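D-lactate dehydrogenase (Fermentative) (Pseudomonas aeruginosa, PDB 6ABJ) catalyses the NADH-dependent interconversion of pyruvate and D-lactate, as a tetrameric member of the D-isomer specific 2-hydroxyacid dehydrogenase family. Local coordinates at residues S117-A122 and G172-R177; G164-G169 and L187-Y192; A206-L211 and L236-P241; I216-C221 and M244-G249; E261-G266 and F303-V308. One frame throughout, in Å; residues are numbered along the deposited sequence.

The five contacts all lie in the half of the chain built round the seven-stranded parallel sheet of the Rossmann-type, NAD-binding domain. Interactions 2 and 4 are strand pairs within that sheet, their centres about 11 Å apart, joined because strands 162-166 and 216-219 are neighbours. Interaction 1 packs helices 118-134 and 170-181 together; its centre is about 12 Å from that of interaction 4. Interaction 3 ties helix 207-213 to the end of helix 233-238. Interaction 5 involves helix 256-265, and the centres of interactions 2 and 5 are about 25 Å apart. Along the chain, interactions 1 and 2 interleave, as do 3 and 4, whereas interaction 5 comes last. Interactions 1, 2 and 4 hold or border NADH-binding residues.

Interaction 1 (S117-A122 and G172-R177); sequences SPHAVA and GETFAR
Two helices of the nucleotide-binding half meet here: the first turn of helix 118-134 lies against helix 170-181, which follows the glycine-rich turn. Their short axes approach to 8.6 Å and cross at -60°. T174 and A122 fill the gap between the helices, with P118, H119 and F175 round them. With OG1 of T174 beside the backbone N (chi1 -52°), CG2 is left anti to it and meets the H119 ring. T174 CG2 lies 3.5 Å from H119 ND1, approaching the ring obliquely. On the other branch, T174 OG1 rests 3.6 Å from CB of P118, while its polar demand is met within its own helix by the carbonyl of Q170. A122 sits where the backbones are nearest, its CB 3.6 Å from N of F175 and 3.9 Å from CB of F175; a methyl group fits this close approach. The F175 ring swings past it, with A122 O near the ring plane at the edge, to meet the ring of H220. At the helix start, S117 is the N-cap, its OG accepting from A120 N at 3.3 Å. The H119 ring also stacks on that of H159 of the second subunit. P118 also touches Q170 and I171, both of which bind NADH, so this helix pair borders the cofactor site, with 170-181 as the first helix of a Rossmann-type dinucleotide-binding fold.

Interaction 2 (G164-G169 and L187-Y192); sequences GVIGTG and LAYDPY
Strands 164-166 and 187-189 run parallel in direct register, G164 beside L187 and I166 beside Y189, with axes 4.5 Å apart and 17° from parallel. V165 is the hub: its N donates to L187 O at 2.8 Å and its O accepts from Y189 N, before G167 N reaches Y189 O nearly along the C=O axis. On the face of V165 and A188, CB of A188 lies 3.9 Å from CG2 of T168. On the face of I166 and Y189, I166 CG2 comes to the edge of the tyrosine ring. Beyond the strands, D190 has CG anti to the backbone N (chi1 -166°), and its OD2 accepts from T168 N at 2.8 Å, met on the anti side but 28° out of the carboxylate plane. OD1 takes Y192 N through its anti lone pair, closing an Asx turn. T168 OG1 lies 3.2 Å from D190 CB, bonds to Y204 OH and shares a water with Y192 O. At G167, where phi is positive, a CB would press on the carbonyl O of I166. Gripped by a backbone N-H at each oxygen, the D190 carboxylate is fixed in its rotation where this residue binds NADH.

Interaction 3 (A206-L211 and L236-P241); sequences ALDALL and LATMKP
Apolar contact is carried by L211, T238 and M239. T238 CG2, anti to the backbone N, lies against helix 207-211, 3.8 Å from CB of L211; the same methyl also touches the carbonyl O of D208, 3.5 Å from T238 CG2. Beside it, L211 CD2 meets CG of M239 at 3.9 Å, the two side chains running obliquely past one another. M239 then bends at its last torsion (chi3 55°), which carries its CE to V217 of the neighbouring strand. The segments belong to two helices on the same side of the Rossmann-type sheet: 207-213, whose L207, L210 and L211 touch I166, and 233-238, the crossover helix between strands 216-219 and 243-247. Backbone polar contact gathers at L211 O, near the end of its helix. M239 CA approaches it at 3.2 Å in a CA-H...O contact, and K240 N gives it a weak, bent hydrogen bond. A water bridges the same two atoms, donating to L211 O at 2.6 Å and accepting from K240 N. A second water donates to T238 OG1 at 3.0 Å. T238 OG1 is further bonded to Q234 O of its own helix, whereas the amine of K240 turns away to a salt bridge with D215.

Interaction 4 (I216-C221 and M244-G249); sequences IVSLHC and MLINTG
V217 and I246 carry the backbone ladder between strands 216-219 and 244-247, parallel at 13°, with axes 4.8 Å apart. V217 N donates to M244 O at 2.9 Å, I246 N returns to V217 O, and L219 N closes the run on I246 O at 3.0 Å. On the face of V217 and L219, CD1 of L245 spans both residues, 3.8 Å from V217 CG1 and a little farther from L219 CG. The CD1 methyl of L219 lies 3.7 Å from CG of the N247 carboxamide. On the other face I216 and M244 lie side by side, pointing the same way, and OG of S218 rests beside CB of I246.

Past the strands water does the joining. One molecule donates to L219 O, accepts from T248 N at 2.8 Å and also binds S218 OG; it sits over one face of the H220 ring, toward the rim. A second bridges H220 ND1 and T248 OG1. With CG anti to the carbonyl carbon (chi1 -56°) the imidazole folds back along its strand; H220 CE1 lies 3.6 Å from T248 OG1 and NE2 gives a weak bond to S218 OG. N247 OD1 accepts from G249 N in an Asx turn, met from above its carbonyl plane, while its ND2 goes to R250 O; this shapes the loop bearing T248, an NADH-binding residue. Helix 233-238 completes the beta-alpha-beta unit. Strands 162-166 and 268-273 flank the pair, and I129 of helix 118-134 packs on I216, M244 and I246.

Interaction 5 (E261-G266 and F303-V308); sequences EALKSG and FPNVVV
The F303 ring receives CB of L263 over one face, 4.1 Å from the ring centroid and 13° off the ring normal, a CH-pi contact displaced toward the rim. At the ring edge, near its plane, CG of K264 comes within 3.9 Å of CZ of F303. Two successive residues of helix 261-265 therefore hold the phenyl group, one from above and one at its tip. L263 reaches farther: its CB faces the other segment, and with CG anti to the carbonyl carbon (chi1 -72°) both methyls reach it. L263 CD1 touches F303 CE2 at 4.0 Å and V306 CG2 at 3.8 Å, crossing the valine at about a right angle. Its second methyl, CD2, lies 3.9 Å from ND2 of N305, the two side chains sliding past each other in opposite directions.

The N305 carboxamide links the segments through a water that accepts from ND2 at 2.9 Å and donates to L263 O. ND2 also bonds to G269 O, whereas OD1 is buried here without a partner in the model. F303 to V306 is a type I turn, which leads the chain from helix 295-302 into strand 306-308.

Subunit contacts close the outer side. K264 NZ forms a salt bridge with the syn lone pair of E261 OE2, 3.1 Å away, and another with D295 of the third subunit, while P291 of that subunit packs on F303 and N305. The C-terminal end of helix 256-265 thus packs on the turn before strand 306-308; the helix itself is the crossover between parallel strands 243-247 and 268-273, as in Rossmann-type folds.

Interaction 1 (S117-A122 and G172-R177)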
# COMPACT_ATOMS: atom_id res chain seq x y z
N SER B 117 29.72 4.61 -8.55
CA SER B 117 30.25 4.66 -7.19
C SER B 117 30.09 3.33 -6.43
O SER B 117 28.94 2.85 -6.23
CB SER B 117 29.49 5.72 -6.40
OG SER B 117 29.67 5.61 -4.99
N PRO B 118 31.20 2.76 -5.97
CA PRO B 118 31.11 1.46 -5.36
C PRO B 118 30.46 1.52 -4.00
O PRO B 118 29.75 0.58 -3.66
CB PRO B 118 32.57 1.00 -5.25
CG PRO B 118 33.39 2.27 -5.36
CD PRO B 118 32.61 3.18 -6.22
N HIS B 119 30.67 2.57 -3.22
CA HIS B 119 29.94 2.67 -1.95
C HIS B 119 28.43 2.77 -2.12
O HIS B 119 27.69 2.12 -1.39
CB HIS B 119 30.45 3.81 -1.11
CG HIS B 119 31.81 3.56 -0.58
ND1 HIS B 119 32.05 2.70 0.47
CD2 HIS B 119 33.03 4.01 -0.99
CE1 HIS B 119 33.36 2.64 0.69
NE2 HIS B 119 33.97 3.43 -0.18
N ALA B 120 27.98 3.59 -3.05
CA ALA B 120 26.54 3.74 -3.27
C ALA B 120 25.91 2.40 -3.60
O ALA B 120 24.86 2.02 -3.02
CB ALA B 120 26.24 4.74 -4.35
N VAL B 121 26.52 1.67 -4.54
CA VAL B 121 25.97 0.41 -5.02
C VAL B 121 26.05 -0.69 -3.95
O VAL B 121 25.08 -1.41 -3.72
CB VAL B 121 26.59 -0.03 -6.38
CG1 VAL B 121 25.98 -1.35 -6.85
CG2 VAL B 121 26.31 1.04 -7.44
N ALA B 122 27.17 -0.80 -3.25
CA ALA B 122 27.30 -1.85 -2.25
C ALA B 122 26.35 -1.57 -1.03
O ALA B 122 25.80 -2.49 -0.46
CB ALA B 122 28.74 -1.95 -1.79
N GLY B 172 32.20 -5.48 -5.44
CA GLY B 172 32.16 -6.72 -4.65
C GLY B 172 33.02 -6.62 -3.42
O GLY B 172 32.66 -7.08 -2.33
N GLU B 173 34.21 -6.02 -3.58
CA GLU B 173 35.11 -5.84 -2.44
C GLU B 173 34.51 -4.90 -1.40
O GLU B 173 34.62 -5.12 -0.18
CB GLU B 173 36.49 -5.31 -2.93
CG GLU B 173 37.42 -5.03 -1.77
CD GLU B 173 38.74 -4.27 -2.16
OE1 GLU B 173 39.17 -4.39 -3.33
OE2 GLU B 173 39.30 -3.61 -1.28
N THR B 174 33.93 -3.82 -1.86
CA THR B 174 33.32 -2.85 -0.98
C THR B 174 32.17 -3.50 -0.21
O THR B 174 32.03 -3.32 1.01
CB THR B 174 32.79 -1.65 -1.79
OG1 THR B 174 33.84 -1.13 -2.64
CG2 THR B 174 32.26 -0.54 -0.88
N PHE B 175 31.34 -4.23 -0.94
CA PHE B 175 30.26 -5.03 -0.32
C PHE B 175 30.84 -6.01 0.71
O PHE B 175 30.34 -6.17 1.86
CB PHE B 175 29.52 -5.76 -1.43
CG PHE B 175 28.48 -6.74 -0.93
CD1 PHE B 175 27.28 -6.27 -0.48
CD2 PHE B 175 28.76 -8.10 -0.83
CE1 PHE B 175 26.29 -7.16 0.00
CE2 PHE B 175 27.79 -9.00 -0.32
CZ PHE B 175 26.55 -8.52 0.06
N ALA B 176 31.89 -6.71 0.32
CA ALA B 176 32.48 -7.68 1.25
C ALA B 176 32.94 -7.03 2.55
O ALA B 176 32.71 -7.59 3.65
CB ALA B 176 33.62 -8.44 0.58
N ARG B 177 33.57 -5.85 2.48
CA ARG B 177 34.06 -5.18 3.68
C ARG B 177 32.91 -4.78 4.59
O ARG B 177 32.96 -4.90 5.83
CB ARG B 177 34.90 -3.90 3.31
CG ARG B 177 35.44 -3.12 4.51
CD ARG B 177 36.78 -2.36 4.23
NE ARG B 177 36.87 -1.99 2.83
CZ ARG B 177 37.64 -2.57 1.90
NH1 ARG B 177 38.48 -3.52 2.20
NH2 ARG B 177 37.54 -2.19 0.63

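Interaction 2 (G164-G169 and L187-Y192)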
# COMPACT_ATOMS: atom_id res chain seq x y z
N GLY B 164 28.30 -15.04 0.41
CA GLY B 164 29.09 -15.38 -0.76
C GLY B 164 29.04 -14.27 -1.79
O GLY B 164 27.98 -13.90 -2.33
N VAL B 165 30.24 -13.77 -2.10
CA VAL B 165 30.42 -12.68 -3.02
C VAL B 165 30.94 -13.21 -4.32
O VAL B 165 32.09 -13.75 -4.38
CB VAL B 165 31.42 -11.70 -2.45
CG1 VAL B 165 31.52 -10.48 -3.36
CG2 VAL B 165 31.02 -11.33 -1.04
N ILE B 166 30.13 -13.09 -5.35
CA ILE B 166 30.50 -13.54 -6.65
C ILE B 166 30.99 -12.32 -7.45
O ILE B 166 30.20 -11.48 -7.91
CB ILE B 166 29.34 -14.25 -7.33
CG1 ILE B 166 29.02 -15.52 -6.53
CG2 ILE B 166 29.67 -14.67 -8.78
CD1 ILE B 166 27.79 -16.20 -7.03
N GLY B 167 32.32 -12.25 -7.60
CA GLY B 167 32.95 -11.10 -8.30
C GLY B 167 33.51 -10.16 -7.29
O GLY B 167 32.77 -9.51 -6.54
N THR B 168 34.83 -10.09 -7.22
CA THR B 168 35.49 -9.31 -6.19
C THR B 168 36.28 -8.14 -6.75
O THR B 168 37.27 -7.73 -6.16
CB THR B 168 36.36 -10.18 -5.26
OG1 THR B 168 37.34 -10.94 -6.02
CG2 THR B 168 35.46 -11.14 -4.48
N GLY B 169 35.74 -7.57 -7.82
CA GLY B 169 36.05 -6.22 -8.24
C GLY B 169 35.74 -5.18 -7.21
O GLY B 169 35.47 -5.46 -6.06
N LEU B 187 32.68 -15.56 1.98
CA LEU B 187 33.09 -16.51 0.93
C LEU B 187 33.10 -15.77 -0.37
O LEU B 187 32.33 -14.83 -0.60
CB LEU B 187 32.15 -17.70 0.84
CG LEU B 187 31.81 -18.38 2.15
CD1 LEU B 187 30.89 -19.53 1.89
CD2 LEU B 187 33.01 -18.85 2.91
N ALA B 188 34.02 -16.13 -1.23
CA ALA B 188 34.19 -15.40 -2.45
C ALA B 188 34.56 -16.27 -3.63
O ALA B 188 35.29 -17.24 -3.51
CB ALA B 188 35.28 -14.37 -2.25
N TYR B 189 34.09 -15.87 -4.78
CA TYR B 189 34.48 -16.49 -6.01
C TYR B 189 34.86 -15.39 -6.99
O TYR B 189 34.12 -14.43 -7.24
CB TYR B 189 33.36 -17.33 -6.64
CG TYR B 189 33.75 -17.75 -8.03
CD1 TYR B 189 34.68 -18.77 -8.25
CD2 TYR B 189 33.27 -17.05 -9.14
CE1 TYR B 189 35.14 -19.09 -9.54
CE2 TYR B 189 33.71 -17.36 -10.42
CZ TYR B 189 34.60 -18.37 -10.63
OH TYR B 189 34.99 -18.62 -11.92
N ASP B 190 36.06 -15.52 -7.58
CA ASP B 190 36.44 -14.63 -8.69
C ASP B 190 37.48 -15.38 -9.53
O ASP B 190 38.34 -16.05 -8.95
CB ASP B 190 37.00 -13.29 -8.21
CG ASP B 190 37.07 -12.25 -9.32
OD1 ASP B 190 38.05 -12.28 -10.13
OD2 ASP B 190 36.20 -11.35 -9.36
N PRO B 191 37.37 -15.29 -10.85
CA PRO B 191 38.49 -15.82 -11.63
C PRO B 191 39.85 -15.31 -11.17
O PRO B 191 40.82 -16.09 -11.14
CB PRO B 191 38.14 -15.37 -13.07
CG PRO B 191 36.69 -15.09 -13.06
CD PRO B 191 36.41 -14.55 -11.70
N TYR B 192 39.96 -14.05 -10.77
CA TYR B 192 41.24 -13.49 -10.31
C TYR B 192 41.17 -13.01 -8.89
O TYR B 192 40.94 -11.81 -8.64
CB TYR B 192 41.70 -12.34 -11.22
CG TYR B 192 41.75 -12.74 -12.67
CD1 TYR B 192 42.84 -13.45 -13.19
CD2 TYR B 192 40.73 -12.37 -13.54
CE1 TYR B 192 42.89 -13.80 -14.53
CE2 TYR B 192 40.77 -12.71 -14.88
CZ TYR B 192 41.85 -13.42 -15.36
OH TYR B 192 41.86 -13.75 -16.69
O HOH W 1 39.26 -10.05 -7.61

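Interaction 3 (A206-L211 and L236-P241)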
# COMPACT_ATOMS: atom_id res chain seq x y z
N ALA B 206 35.57 -22.52 -4.92
CA ALA B 206 34.86 -22.74 -6.16
C ALA B 206 33.41 -22.19 -6.15
O ALA B 206 32.76 -22.19 -5.11
CB ALA B 206 34.84 -24.22 -6.46
N LEU B 207 32.94 -21.76 -7.31
CA LEU B 207 31.62 -21.17 -7.44
C LEU B 207 30.59 -22.14 -6.83
O LEU B 207 29.67 -21.68 -6.12
CB LEU B 207 31.27 -20.90 -8.90
CG LEU B 207 29.91 -20.40 -9.28
CD1 LEU B 207 29.53 -19.14 -8.50
CD2 LEU B 207 29.79 -20.17 -10.77
N ASP B 208 30.70 -23.40 -7.17
CA ASP B 208 29.67 -24.35 -6.77
C ASP B 208 29.62 -24.56 -5.26
O ASP B 208 28.55 -24.60 -4.68
CB ASP B 208 29.78 -25.64 -7.56
CG ASP B 208 29.23 -25.52 -8.97
OD1 ASP B 208 28.39 -24.64 -9.29
OD2 ASP B 208 29.59 -26.35 -9.78
N ALA B 209 30.79 -24.48 -4.63
CA ALA B 209 30.88 -24.60 -3.21
C ALA B 209 30.38 -23.32 -2.52
O ALA B 209 29.66 -23.40 -1.52
CB ALA B 209 32.29 -24.88 -2.83
N LEU B 210 30.70 -22.15 -3.09
CA LEU B 210 30.11 -20.90 -2.63
C LEU B 210 28.58 -20.97 -2.61
O LEU B 210 27.95 -20.60 -1.60
CB LEU B 210 30.57 -19.73 -3.47
CG LEU B 210 30.11 -18.35 -3.01
CD1 LEU B 210 31.17 -17.32 -3.44
CD2 LEU B 210 28.79 -18.03 -3.63
N LEU B 211 27.99 -21.46 -3.68
CA LEU B 211 26.57 -21.50 -3.81
C LEU B 211 25.97 -22.48 -2.77
O LEU B 211 24.95 -22.18 -2.09
CB LEU B 211 26.20 -21.83 -5.22
CG LEU B 211 26.42 -20.73 -6.29
CD1 LEU B 211 26.15 -21.27 -7.68
CD2 LEU B 211 25.59 -19.51 -6.08
N LEU B 236 20.62 -22.24 -9.30
CA LEU B 236 19.62 -22.07 -8.21
C LEU B 236 19.47 -23.34 -7.41
O LEU B 236 19.31 -23.30 -6.17
CB LEU B 236 18.23 -21.64 -8.70
CG LEU B 236 18.19 -20.24 -9.21
CD1 LEU B 236 16.93 -20.02 -9.99
CD2 LEU B 236 18.35 -19.24 -8.05
N ALA B 237 19.42 -24.49 -8.10
CA ALA B 237 19.28 -25.73 -7.36
C ALA B 237 20.57 -26.13 -6.58
O ALA B 237 20.50 -26.92 -5.67
CB ALA B 237 18.87 -26.85 -8.33
N THR B 238 21.72 -25.52 -6.88
CA THR B 238 23.00 -25.73 -6.12
C THR B 238 22.92 -24.98 -4.74
O THR B 238 23.38 -25.46 -3.67
CB THR B 238 24.18 -25.21 -7.02
OG1 THR B 238 24.11 -25.85 -8.33
CG2 THR B 238 25.56 -25.43 -6.40
N MET B 239 22.22 -23.85 -4.75
CA MET B 239 22.16 -23.00 -3.53
C MET B 239 21.59 -23.72 -2.31
O MET B 239 20.89 -24.66 -2.43
CB MET B 239 21.39 -21.74 -3.82
CG MET B 239 22.13 -20.87 -4.78
SD MET B 239 21.41 -19.37 -5.32
CE MET B 239 21.07 -18.61 -3.72
N LYS B 240 21.90 -23.21 -1.13
CA LYS B 240 21.34 -23.67 0.15
C LYS B 240 19.84 -23.35 0.24
O LYS B 240 19.42 -22.22 -0.06
CB LYS B 240 22.07 -22.97 1.28
CG LYS B 240 21.68 -23.31 2.70
CD LYS B 240 22.75 -22.72 3.61
CE LYS B 240 22.73 -23.26 5.02
NZ LYS B 240 23.67 -22.40 5.80
N PRO B 241 19.02 -24.33 0.63
CA PRO B 241 17.59 -24.11 0.68
C PRO B 241 17.23 -22.98 1.59
O PRO B 241 17.74 -22.89 2.68
CB PRO B 241 17.05 -25.41 1.24
CG PRO B 241 18.03 -26.47 0.68
CD PRO B 241 19.36 -25.77 0.73
O HOH W 2 26.17 -24.85 -10.30
O HOH W 3 23.04 -20.61 -1.14

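Interaction 4 (I216-C221 and M244-G249)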
# COMPACT_ATOMS: atom_id res chain seq x y z
N ILE B 216 23.65 -16.11 2.09
CA ILE B 216 23.33 -14.93 1.26
C ILE B 216 24.33 -14.92 0.10
O ILE B 216 25.50 -15.08 0.36
CB ILE B 216 23.48 -13.59 2.02
CG1 ILE B 216 22.50 -13.52 3.19
CG2 ILE B 216 23.24 -12.41 1.09
CD1 ILE B 216 22.79 -12.35 4.15
N VAL B 217 23.86 -14.79 -1.14
CA VAL B 217 24.72 -14.74 -2.34
C VAL B 217 24.51 -13.41 -2.98
O VAL B 217 23.38 -13.00 -3.16
CB VAL B 217 24.34 -15.84 -3.29
CG1 VAL B 217 25.11 -15.71 -4.59
CG2 VAL B 217 24.53 -17.21 -2.69
N SER B 218 25.60 -12.66 -3.32
CA SER B 218 25.41 -11.38 -3.91
C SER B 218 26.26 -11.33 -5.19
O SER B 218 27.40 -11.68 -5.13
CB SER B 218 25.80 -10.25 -2.97
OG SER B 218 25.43 -9.00 -3.50
N LEU B 219 25.63 -10.93 -6.31
CA LEU B 219 26.31 -10.89 -7.59
C LEU B 219 26.96 -9.52 -7.83
O LEU B 219 26.30 -8.47 -7.81
CB LEU B 219 25.35 -11.20 -8.71
CG LEU B 219 24.56 -12.47 -8.54
CD1 LEU B 219 23.47 -12.67 -9.59
CD2 LEU B 219 25.49 -13.66 -8.60
N HIS B 220 28.27 -9.57 -8.10
CA HIS B 220 28.99 -8.38 -8.50
C HIS B 220 30.02 -8.62 -9.62
O HIS B 220 30.95 -7.85 -9.76
CB HIS B 220 29.73 -7.83 -7.30
CG HIS B 220 28.83 -7.56 -6.15
ND1 HIS B 220 28.13 -6.37 -6.00
CD2 HIS B 220 28.49 -8.34 -5.10
CE1 HIS B 220 27.41 -6.43 -4.90
NE2 HIS B 220 27.63 -7.61 -4.33
N CYS B 221 29.82 -9.65 -10.43
CA CYS B 221 30.74 -9.90 -11.52
C CYS B 221 30.26 -9.19 -12.79
O CYS B 221 29.03 -9.02 -12.98
CB CYS B 221 30.86 -11.39 -11.75
SG CYS B 221 29.22 -12.18 -11.96
N MET B 244 19.18 -16.45 0.52
CA MET B 244 18.87 -15.14 -0.07
C MET B 244 19.80 -14.88 -1.27
O MET B 244 21.01 -15.02 -1.12
CB MET B 244 19.10 -14.08 0.99
CG MET B 244 18.95 -12.65 0.50
SD MET B 244 19.21 -11.44 1.82
CE MET B 244 17.75 -11.66 2.80
N LEU B 245 19.23 -14.36 -2.35
CA LEU B 245 20.01 -13.90 -3.52
C LEU B 245 19.79 -12.43 -3.78
O LEU B 245 18.65 -11.97 -3.84
CB LEU B 245 19.57 -14.72 -4.73
CG LEU B 245 20.28 -14.37 -6.03
CD1 LEU B 245 21.77 -14.70 -6.05
CD2 LEU B 245 19.59 -15.11 -7.18
N ILE B 246 20.89 -11.71 -4.01
CA ILE B 246 20.87 -10.30 -4.31
C ILE B 246 21.59 -10.11 -5.69
O ILE B 246 22.71 -10.58 -5.89
CB ILE B 246 21.65 -9.49 -3.25
CG1 ILE B 246 21.08 -9.78 -1.83
CG2 ILE B 246 21.62 -8.00 -3.51
CD1 ILE B 246 19.61 -9.40 -1.62
N ASN B 247 20.92 -9.43 -6.60
CA ASN B 247 21.54 -9.04 -7.86
C ASN B 247 21.44 -7.55 -8.04
O ASN B 247 20.39 -6.99 -8.43
CB ASN B 247 20.92 -9.74 -9.05
CG ASN B 247 21.72 -9.44 -10.34
OD1 ASN B 247 22.84 -8.92 -10.27
ND2 ASN B 247 21.12 -9.71 -11.46
N THR B 248 22.53 -6.87 -7.69
CA THR B 248 22.73 -5.47 -8.11
C THR B 248 23.71 -5.34 -9.31
O THR B 248 24.10 -4.24 -9.60
CB THR B 248 23.22 -4.62 -6.95
OG1 THR B 248 24.49 -5.13 -6.47
CG2 THR B 248 22.19 -4.65 -5.77
N GLY B 249 24.13 -6.43 -9.93
CA GLY B 249 25.19 -6.41 -10.99
C GLY B 249 24.65 -6.06 -12.39
O GLY B 249 24.62 -4.94 -12.75
O HOH W 4 24.54 -7.74 -5.89
O HOH W 5 27.12 -4.69 -7.92

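Interaction 5 (E261-G266 and F303-V308)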
# COMPACT_ATOMS: atom_id res chain seq x y z
N GLU B 261 10.19 -20.54 -10.08
CA GLU B 261 9.88 -21.84 -9.54
C GLU B 261 10.60 -22.09 -8.22
O GLU B 261 10.03 -22.70 -7.33
CB GLU B 261 10.15 -22.95 -10.61
CG GLU B 261 9.04 -22.95 -11.68
CD GLU B 261 7.59 -23.01 -11.12
OE1 GLU B 261 7.27 -23.89 -10.29
OE2 GLU B 261 6.74 -22.18 -11.52
N ALA B 262 11.80 -21.53 -8.09
CA ALA B 262 12.62 -21.63 -6.88
C ALA B 262 12.00 -20.88 -5.70
O ALA B 262 12.04 -21.34 -4.59
CB ALA B 262 13.99 -21.07 -7.17
N LEU B 263 11.40 -19.74 -6.01
CA LEU B 263 10.65 -18.97 -5.01
C LEU B 263 9.37 -19.69 -4.65
O LEU B 263 9.04 -19.82 -3.47
CB LEU B 263 10.39 -17.54 -5.52
CG LEU B 263 11.61 -16.61 -5.55
CD1 LEU B 263 11.45 -15.47 -6.54
CD2 LEU B 263 11.91 -16.01 -4.16
N LYS B 264 8.67 -20.26 -5.63
CA LYS B 264 7.46 -21.00 -5.33
C LYS B 264 7.72 -22.18 -4.42
O LYS B 264 6.91 -22.46 -3.52
CB LYS B 264 6.73 -21.42 -6.56
CG LYS B 264 6.13 -20.24 -7.27
CD LYS B 264 5.57 -20.62 -8.61
CE LYS B 264 4.48 -21.66 -8.56
NZ LYS B 264 4.10 -21.93 -9.97
N SER B 265 8.83 -22.86 -4.62
CA SER B 265 9.07 -24.10 -3.87
C SER B 265 9.65 -23.83 -2.51
O SER B 265 9.70 -24.72 -1.65
CB SER B 265 10.05 -25.00 -4.60
OG SER B 265 11.31 -24.44 -4.65
N GLY B 266 10.15 -22.62 -2.31
CA GLY B 266 10.86 -22.30 -1.08
C GLY B 266 12.36 -22.57 -1.19
O GLY B 266 13.09 -22.21 -0.30
N PHE B 303 5.62 -11.69 -5.00
CA PHE B 303 6.07 -12.54 -3.91
C PHE B 303 6.35 -11.64 -2.71
O PHE B 303 6.88 -10.53 -2.84
CB PHE B 303 7.33 -13.23 -4.26
CG PHE B 303 7.16 -14.31 -5.26
CD1 PHE B 303 6.46 -15.43 -4.93
CD2 PHE B 303 7.67 -14.21 -6.51
CE1 PHE B 303 6.31 -16.47 -5.86
CE2 PHE B 303 7.57 -15.27 -7.41
CZ PHE B 303 6.90 -16.38 -7.09
N PRO B 304 6.06 -12.14 -1.54
CA PRO B 304 6.21 -11.38 -0.32
C PRO B 304 7.67 -11.23 0.08
O PRO B 304 7.98 -10.42 0.91
CB PRO B 304 5.47 -12.27 0.74
CG PRO B 304 5.55 -13.61 0.23
CD PRO B 304 5.32 -13.38 -1.31
N ASN B 305 8.53 -12.06 -0.46
CA ASN B 305 9.93 -12.18 -0.13
C ASN B 305 10.82 -11.81 -1.31
O ASN B 305 11.96 -12.22 -1.39
CB ASN B 305 10.22 -13.63 0.32
CG ASN B 305 9.73 -14.71 -0.71
OD1 ASN B 305 8.83 -14.48 -1.51
ND2 ASN B 305 10.35 -15.89 -0.64
N VAL B 306 10.27 -10.95 -2.15
CA VAL B 306 11.01 -10.29 -3.25
C VAL B 306 10.88 -8.78 -3.17
O VAL B 306 9.79 -8.28 -2.96
CB VAL B 306 10.48 -10.74 -4.61
CG1 VAL B 306 11.13 -9.98 -5.74
CG2 VAL B 306 10.67 -12.23 -4.76
N VAL B 307 12.02 -8.07 -3.30
CA VAL B 307 12.03 -6.60 -3.41
C VAL B 307 12.83 -6.25 -4.65
O VAL B 307 13.94 -6.73 -4.80
CB VAL B 307 12.72 -5.96 -2.16
CG1 VAL B 307 12.90 -4.48 -2.37
CG2 VAL B 307 11.85 -6.24 -0.90
N VAL B 308 12.22 -5.41 -5.47
CA VAL B 308 12.82 -4.94 -6.72
C VAL B 308 12.88 -3.44 -6.64
O VAL B 308 11.89 -2.79 -6.33
CB VAL B 308 11.99 -5.31 -7.94
CG1 VAL B 308 12.61 -4.68 -9.23
CG2 VAL B 308 11.86 -6.80 -8.03
O HOH W 6 10.35 -18.66 -1.39